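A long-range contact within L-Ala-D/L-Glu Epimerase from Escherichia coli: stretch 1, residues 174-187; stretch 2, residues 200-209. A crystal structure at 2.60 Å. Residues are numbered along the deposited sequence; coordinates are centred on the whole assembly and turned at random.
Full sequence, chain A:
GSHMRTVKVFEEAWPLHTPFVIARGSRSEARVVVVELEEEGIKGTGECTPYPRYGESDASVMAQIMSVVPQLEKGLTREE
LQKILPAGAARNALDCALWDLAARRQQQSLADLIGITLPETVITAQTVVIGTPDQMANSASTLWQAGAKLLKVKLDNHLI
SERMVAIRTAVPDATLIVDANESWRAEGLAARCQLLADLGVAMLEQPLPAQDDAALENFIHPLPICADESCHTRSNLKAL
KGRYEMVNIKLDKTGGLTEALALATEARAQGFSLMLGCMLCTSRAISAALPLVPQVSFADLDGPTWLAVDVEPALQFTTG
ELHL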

ATOM      1  N   ALA A 174       6.791  15.979 -14.943  1.00 50.04           N
ATOM      2  CA  ALA A 174       6.499  14.823 -14.109  1.00 44.15           C
ATOM      3  C   ALA A 174       5.550  15.172 -12.979  1.00 42.69           C
ATOM      4  O   ALA A 174       5.609  16.274 -12.432  1.00 48.78           O
ATOM      5  CB  ALA A 174       7.790  14.272 -13.529  1.00 46.64           C
ATOM      6  N   THR A 175       4.654  14.246 -12.649  1.00 38.76           N
ATOM      7  CA  THR A 175       3.742  14.441 -11.523  1.00 35.11           C
ATOM      8  C   THR A 175       4.579  13.998 -10.319  1.00 39.14           C
ATOM      9  O   THR A 175       5.099  12.879 -10.303  1.00 41.26           O
ATOM     10  CB  THR A 175       2.506  13.531 -11.607  1.00 36.70           C
ATOM     11  OG1 THR A 175       1.761  13.829 -12.794  1.00 41.45           O
ATOM     12  CG2 THR A 175       1.618  13.734 -10.382  1.00 31.19           C
ATOM     13  N   LEU A 176       4.720  14.863  -9.320  1.00 39.18           N
ATOM     14  CA  LEU A 176       5.532  14.536  -8.151  1.00 40.27           C
ATOM     15  C   LEU A 176       4.764  14.427  -6.838  1.00 41.55           C
ATOM     16  O   LEU A 176       3.903  15.257  -6.546  1.00 48.07           O
ATOM     17  CB  LEU A 176       6.628  15.594  -7.958  1.00 35.79           C
ATOM     18  CG  LEU A 176       7.546  15.971  -9.113  1.00 36.92           C
ATOM     19  CD1 LEU A 176       8.427  17.132  -8.691  1.00 36.41           C
ATOM     20  CD2 LEU A 176       8.395  14.778  -9.510  1.00 42.35           C
ATOM     21  N   ILE A 177       5.073  13.393  -6.053  1.00 40.50           N
ATOM     22  CA  ILE A 177       4.484  13.232  -4.728  1.00 33.40           C
ATOM     23  C   ILE A 177       5.678  13.023  -3.799  1.00 34.32           C
ATOM     24  O   ILE A 177       6.687  12.449  -4.204  1.00 38.62           O
ATOM     25  CB  ILE A 177       3.483  12.058  -4.648  1.00 35.54           C
ATOM     26  CG1 ILE A 177       4.153  10.732  -4.994  1.00 37.14           C
ATOM     27  CG2 ILE A 177       2.314  12.318  -5.598  1.00 36.95           C
ATOM     28  CD1 ILE A 177       3.192   9.552  -4.896  1.00 31.51           C
ATOM     29  N   VAL A 178       5.587  13.532  -2.576  1.00 33.70           N
ATOM     30  CA  VAL A 178       6.684  13.429  -1.618  1.00 33.48           C
ATOM     31  C   VAL A 178       6.356  12.588  -0.395  1.00 38.76           C
ATOM     32  O   VAL A 178       5.330  12.795   0.257  1.00 40.28           O
ATOM     33  CB  VAL A 178       7.121  14.833  -1.123  1.00 32.40           C
ATOM     34  CG1 VAL A 178       7.941  14.713   0.157  1.00 30.32           C
ATOM     35  CG2 VAL A 178       7.932  15.535  -2.195  1.00 33.19           C
ATOM     36  N   ASP A 179       7.238  11.639  -0.088  1.00 39.10           N
ATOM     37  CA  ASP A 179       7.070  10.791   1.082  1.00 37.33           C
ATOM     38  C   ASP A 179       8.121  11.239   2.090  1.00 34.82           C
ATOM     39  O   ASP A 179       9.287  10.866   1.989  1.00 34.54           O
ATOM     40  CB  ASP A 179       7.286   9.315   0.726  1.00 42.14           C
ATOM     41  CG  ASP A 179       6.867   8.371   1.854  1.00 48.89           C
ATOM     42  OD1 ASP A 179       6.437   8.870   2.916  1.00 50.47           O
ATOM     43  OD2 ASP A 179       6.960   7.132   1.683  1.00 50.47           O
ATOM     44  N   ALA A 180       7.713  12.065   3.046  1.00 34.89           N
ATOM     45  CA  ALA A 180       8.642  12.551   4.061  1.00 37.68           C
ATOM     46  C   ALA A 180       8.824  11.484   5.137  1.00 37.24           C
ATOM     47  O   ALA A 180       9.633  11.633   6.057  1.00 33.09           O
ATOM     48  CB  ALA A 180       8.126  13.855   4.669  1.00 40.27           C
ATOM     49  N   ASN A 181       8.038  10.419   5.016  1.00 36.22           N
ATOM     50  CA  ASN A 181       8.113   9.270   5.912  1.00 44.48           C
ATOM     51  C   ASN A 181       8.349   9.571   7.411  1.00 44.47           C
ATOM     52  O   ASN A 181       9.292   9.057   8.016  1.00 47.16           O
ATOM     53  CB  ASN A 181       9.216   8.342   5.385  1.00 48.70           C
ATOM     54  CG  ASN A 181       9.157   6.951   5.987  1.00 58.30           C
ATOM     55  OD1 ASN A 181      10.200   6.360   6.288  1.00 57.72           O
ATOM     56  ND2 ASN A 181       7.936   6.408   6.152  1.00 53.60           N
ATOM     57  N   GLU A 182       7.497  10.400   8.005  1.00 41.98           N
ATOM     58  CA  GLU A 182       7.598  10.750   9.425  1.00 36.81           C
ATOM     59  C   GLU A 182       8.898  11.427   9.891  1.00 39.49           C
ATOM     60  O   GLU A 182       9.170  11.476  11.092  1.00 42.79           O
ATOM     61  CB  GLU A 182       7.361   9.501  10.288  1.00 34.74           C
ATOM     62  CG  GLU A 182       5.994   8.876  10.128  1.00 36.84           C
ATOM     63  CD  GLU A 182       5.745   7.731  11.091  1.00 40.50           C
ATOM     64  OE1 GLU A 182       6.398   6.674  10.966  1.00 43.76           O
ATOM     65  OE2 GLU A 182       4.885   7.885  11.980  1.00 45.13           O
ATOM     66  N   SER A 183       9.690  11.973   8.975  1.00 39.48           N
ATOM     67  CA  SER A 183      10.949  12.594   9.383  1.00 39.19           C
ATOM     68  C   SER A 183      10.899  14.109   9.578  1.00 41.88           C
ATOM     69  O   SER A 183      11.847  14.698  10.101  1.00 42.18           O
ATOM     70  CB  SER A 183      12.052  12.254   8.377  1.00 35.14           C
ATOM     71  OG  SER A 183      11.778  12.836   7.115  1.00 38.65           O
ATOM     72  N   TRP A 184       9.803  14.742   9.166  1.00 41.28           N
ATOM     73  CA  TRP A 184       9.679  16.193   9.299  1.00 42.36           C
ATOM     74  C   TRP A 184       9.154  16.614  10.664  1.00 46.32           C
ATOM     75  O   TRP A 184       8.678  15.783  11.434  1.00 49.46           O
ATOM     76  CB  TRP A 184       8.770  16.738   8.198  1.00 39.41           C
ATOM     77  CG  TRP A 184       9.407  16.721   6.834  1.00 42.52           C
ATOM     78  CD1 TRP A 184      10.552  16.067   6.463  1.00 38.13           C
ATOM     79  CD2 TRP A 184       8.904  17.346   5.644  1.00 43.67           C
ATOM     80  NE1 TRP A 184      10.788  16.242   5.121  1.00 37.95           N
ATOM     81  CE2 TRP A 184       9.793  17.020   4.592  1.00 41.74           C
ATOM     82  CE3 TRP A 184       7.785  18.142   5.362  1.00 41.63           C
ATOM     83  CZ2 TRP A 184       9.600  17.466   3.284  1.00 42.15           C
ATOM     84  CZ3 TRP A 184       7.593  18.585   4.059  1.00 41.61           C
ATOM     85  CH2 TRP A 184       8.496  18.244   3.038  1.00 42.14           C
ATOM     86  N   ARG A 185       9.239  17.905  10.966  1.00 52.19           N
ATOM     87  CA  ARG A 185       8.764  18.403  12.252  1.00 56.30           C
ATOM     88  C   ARG A 185       7.763  19.549  12.131  1.00 54.46           C
ATOM     89  O   ARG A 185       7.614  20.154  11.064  1.00 51.57           O
ATOM     90  CB  ARG A 185       9.956  18.823  13.121  1.00 62.56           C
ATOM     91  CG  ARG A 185      10.843  17.653  13.559  1.00 69.18           C
ATOM     92  CD  ARG A 185      10.107  16.689  14.512  1.00 76.30           C
ATOM     93  NE  ARG A 185      10.924  15.521  14.851  1.00 82.88           N
ATOM     94  CZ  ARG A 185      10.916  14.366  14.184  1.00 84.55           C
ATOM     95  NH1 ARG A 185      10.121  14.199  13.135  1.00 84.30           N
ATOM     96  NH2 ARG A 185      11.729  13.382  14.547  1.00 84.12           N
ATOM     97  N   ALA A 186       7.075  19.829  13.236  1.00 53.48           N
ATOM     98  CA  ALA A 186       6.071  20.888  13.292  1.00 54.82           C
ATOM     99  C   ALA A 186       6.663  22.225  12.872  1.00 53.42           C
ATOM    100  O   ALA A 186       6.130  22.910  11.996  1.00 52.07           O
ATOM    101  CB  ALA A 186       5.498  20.988  14.705  1.00 51.70           C
ATOM    102  N   GLU A 187       7.770  22.584  13.508  1.00 53.37           N
ATOM    103  CA  GLU A 187       8.470  23.828  13.221  1.00 55.93           C
ATOM    104  C   GLU A 187       8.873  23.957  11.747  1.00 55.48           C
ATOM    105  O   GLU A 187       9.750  23.237  11.270  1.00 54.81           O
ATOM    106  CB  GLU A 187       9.721  23.911  14.096  1.00 62.39           C
ATOM    107  CG  GLU A 187      10.712  24.992  13.693  1.00 75.44           C
ATOM    108  CD  GLU A 187      10.613  26.238  14.551  1.00 80.54           C
ATOM    109  OE1 GLU A 187       9.549  26.896  14.531  1.00 84.93           O
ATOM    110  OE2 GLU A 187      11.604  26.557  15.247  1.00 83.39           O
ATOM    111  N   GLY A 200       4.586  22.751  -7.632  1.00 40.33           N
ATOM    112  CA  GLY A 200       3.535  21.925  -8.193  1.00 35.52           C
ATOM    113  C   GLY A 200       3.466  20.504  -7.662  1.00 42.34           C
ATOM    114  O   GLY A 200       2.938  19.626  -8.345  1.00 43.43           O
ATOM    115  N   VAL A 201       3.995  20.265  -6.461  1.00 39.22           N
ATOM    116  CA  VAL A 201       3.947  18.928  -5.879  1.00 36.58           C
ATOM    117  C   VAL A 201       2.479  18.571  -5.654  1.00 38.04           C
ATOM    118  O   VAL A 201       1.759  19.283  -4.957  1.00 41.76           O
ATOM    119  CB  VAL A 201       4.705  18.867  -4.533  1.00 37.53           C
ATOM    120  CG1 VAL A 201       4.514  17.498  -3.891  1.00 32.90           C
ATOM    121  CG2 VAL A 201       6.186  19.143  -4.760  1.00 32.89           C
ATOM    122  N   ALA A 202       2.041  17.469  -6.249  1.00 36.40           N
ATOM    123  CA  ALA A 202       0.655  17.035  -6.134  1.00 35.70           C
ATOM    124  C   ALA A 202       0.234  16.606  -4.734  1.00 39.90           C
ATOM    125  O   ALA A 202      -0.916  16.820  -4.340  1.00 43.13           O
ATOM    126  CB  ALA A 202       0.388  15.899  -7.116  1.00 32.51           C
ATOM    127  N   MET A 203       1.151  16.004  -3.979  1.00 39.71           N
ATOM    128  CA  MET A 203       0.809  15.538  -2.643  1.00 37.51           C
ATOM    129  C   MET A 203       2.017  15.280  -1.740  1.00 37.87           C
ATOM    130  O   MET A 203       3.081  14.891  -2.209  1.00 41.61           O
ATOM    131  CB  MET A 203      -0.045  14.271  -2.777  1.00 34.56           C
ATOM    132  CG  MET A 203      -0.382  13.566  -1.483  1.00 38.14           C
ATOM    133  SD  MET A 203       0.961  12.478  -0.926  1.00 44.36           S
ATOM    134  CE  MET A 203       0.623  10.977  -1.910  1.00 28.98           C
ATOM    135  N   LEU A 204       1.835  15.525  -0.445  1.00 33.91           N
ATOM    136  CA  LEU A 204       2.865  15.310   0.568  1.00 35.92           C
ATOM    137  C   LEU A 204       2.366  14.196   1.493  1.00 38.98           C
ATOM    138  O   LEU A 204       1.269  14.285   2.054  1.00 36.26           O
ATOM    139  CB  LEU A 204       3.092  16.583   1.380  1.00 32.51           C
ATOM    140  CG  LEU A 204       3.948  16.415   2.640  1.00 34.88           C
ATOM    141  CD1 LEU A 204       5.376  15.990   2.267  1.00 28.21           C
ATOM    142  CD2 LEU A 204       3.954  17.727   3.410  1.00 25.18           C
ATOM    143  N   GLU A 205       3.177  13.160   1.675  1.00 39.30           N
ATOM    144  CA  GLU A 205       2.777  12.012   2.490  1.00 37.52           C
ATOM    145  C   GLU A 205       3.406  11.896   3.882  1.00 35.51           C
ATOM    146  O   GLU A 205       4.626  11.936   4.032  1.00 38.93           O
ATOM    147  CB  GLU A 205       3.044  10.739   1.676  1.00 38.07           C
ATOM    148  CG  GLU A 205       2.706   9.438   2.351  1.00 44.12           C
ATOM    149  CD  GLU A 205       2.742   8.262   1.378  1.00 47.82           C
ATOM    150  OE1 GLU A 205       3.514   8.318   0.392  1.00 47.93           O
ATOM    151  OE2 GLU A 205       2.003   7.280   1.606  1.00 42.38           O
ATOM    152  N   GLN A 206       2.547  11.766   4.889  1.00 31.92           N
ATOM    153  CA  GLN A 206       2.943  11.595   6.292  1.00 30.48           C
ATOM    154  C   GLN A 206       4.240  12.280   6.715  1.00 34.40           C
ATOM    155  O   GLN A 206       5.218  11.616   7.047  1.00 31.94           O
ATOM    156  CB  GLN A 206       3.054  10.099   6.609  1.00 25.60           C
ATOM    157  CG  GLN A 206       3.269   9.744   8.080  1.00 25.19           C
ATOM    158  CD  GLN A 206       1.968   9.610   8.860  1.00 31.04           C
ATOM    159  OE1 GLN A 206       0.950   9.153   8.327  1.00 32.03           O
ATOM    160  NE2 GLN A 206       2.001   9.985  10.134  1.00 29.97           N
ATOM    161  N   PRO A 207       4.260  13.618   6.731  1.00 35.85           N
ATOM    162  CA  PRO A 207       5.460  14.353   7.126  1.00 33.49           C
ATOM    163  C   PRO A 207       5.787  14.233   8.610  1.00 36.06           C
ATOM    164  O   PRO A 207       6.956  14.313   9.004  1.00 38.81           O
ATOM    165  CB  PRO A 207       5.124  15.783   6.731  1.00 35.27           C
ATOM    166  CG  PRO A 207       3.663  15.839   6.984  1.00 36.00           C
ATOM    167  CD  PRO A 207       3.188  14.551   6.354  1.00 36.18           C
ATOM    168  N   LEU A 208       4.765  14.046   9.438  1.00 35.04           N
ATOM    169  CA  LEU A 208       4.990  13.934  10.881  1.00 37.85           C
ATOM    170  C   LEU A 208       4.708  12.537  11.439  1.00 36.33           C
ATOM    171  O   LEU A 208       3.969  11.755  10.842  1.00 37.29           O
ATOM    172  CB  LEU A 208       4.128  14.959  11.634  1.00 36.09           C
ATOM    173  CG  LEU A 208       4.275  16.435  11.252  1.00 35.93           C
ATOM    174  CD1 LEU A 208       3.368  17.270  12.145  1.00 38.32           C
ATOM    175  CD2 LEU A 208       5.713  16.879  11.401  1.00 34.62           C
ATOM    176  N   PRO A 209       5.306  12.205  12.594  1.00 36.77           N
ATOM    177  CA  PRO A 209       5.110  10.898  13.226  1.00 33.19           C
ATOM    178  C   PRO A 209       3.632  10.655  13.512  1.00 35.04           C
ATOM    179  O   PRO A 209       2.928  11.571  13.928  1.00 37.06           O
ATOM    180  CB  PRO A 209       5.929  11.019  14.508  1.00 36.85           C
ATOM    181  CG  PRO A 209       7.055  11.919  14.101  1.00 32.83           C
ATOM    182  CD  PRO A 209       6.330  12.984  13.316  1.00 35.53           C
TER
HETATM  183  O   HOH W   1       3.213  17.363  -9.757  1.00 36.05           O

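Neighbouring parallel strands illustrate how a backbone ladder dictates which side chains meet, leaving rotamers to settle how closely. Here strand 175-179 runs beside the strand that ends at Glu-205, at 19°. Val-178 lies at the centre of the ladder: its N donates to Met-203 O (2.9 Å), and its O accepts from Glu-205 N (2.6 Å). The pairing continues past the strands, where Glu-182 N reaches Gln-206 O (2.8 Å) and Trp-184 N reaches Pro-207 O (2.9 Å).

Val-178 and Leu-204 share one face of the sheet. With Val-178 at chi1 t and Leu-204 at t, p, Val-178 CG1 comes within 3.6 Å of Leu-204 CD1, a close apolar contact. The opposite face carries Asp-179 and Glu-205, both t at chi1; Asp-179 OD2 lies 3.9 Å from Glu-205 OE1, like charges brought together. Asp-179 OD1 meanwhile accepts from Asn-181 N (3.1 Å), tying the carboxylate to the type I' turn that begins at Ala-180.

Beyond that turn, Trp-184, at chi1 m, brings its indole obliquely against apolar neighbours: CZ3 is 3.8 Å from Leu-204 CD2, and CE3 is 3.8 Å from Pro-207 CB. Leu-208 shows why CB direction alone can mislead. Its CA-to-CB bond points away, yet the m, t rotamer brings Leu-208 CD2 to 3.2 Å from Trp-184 O.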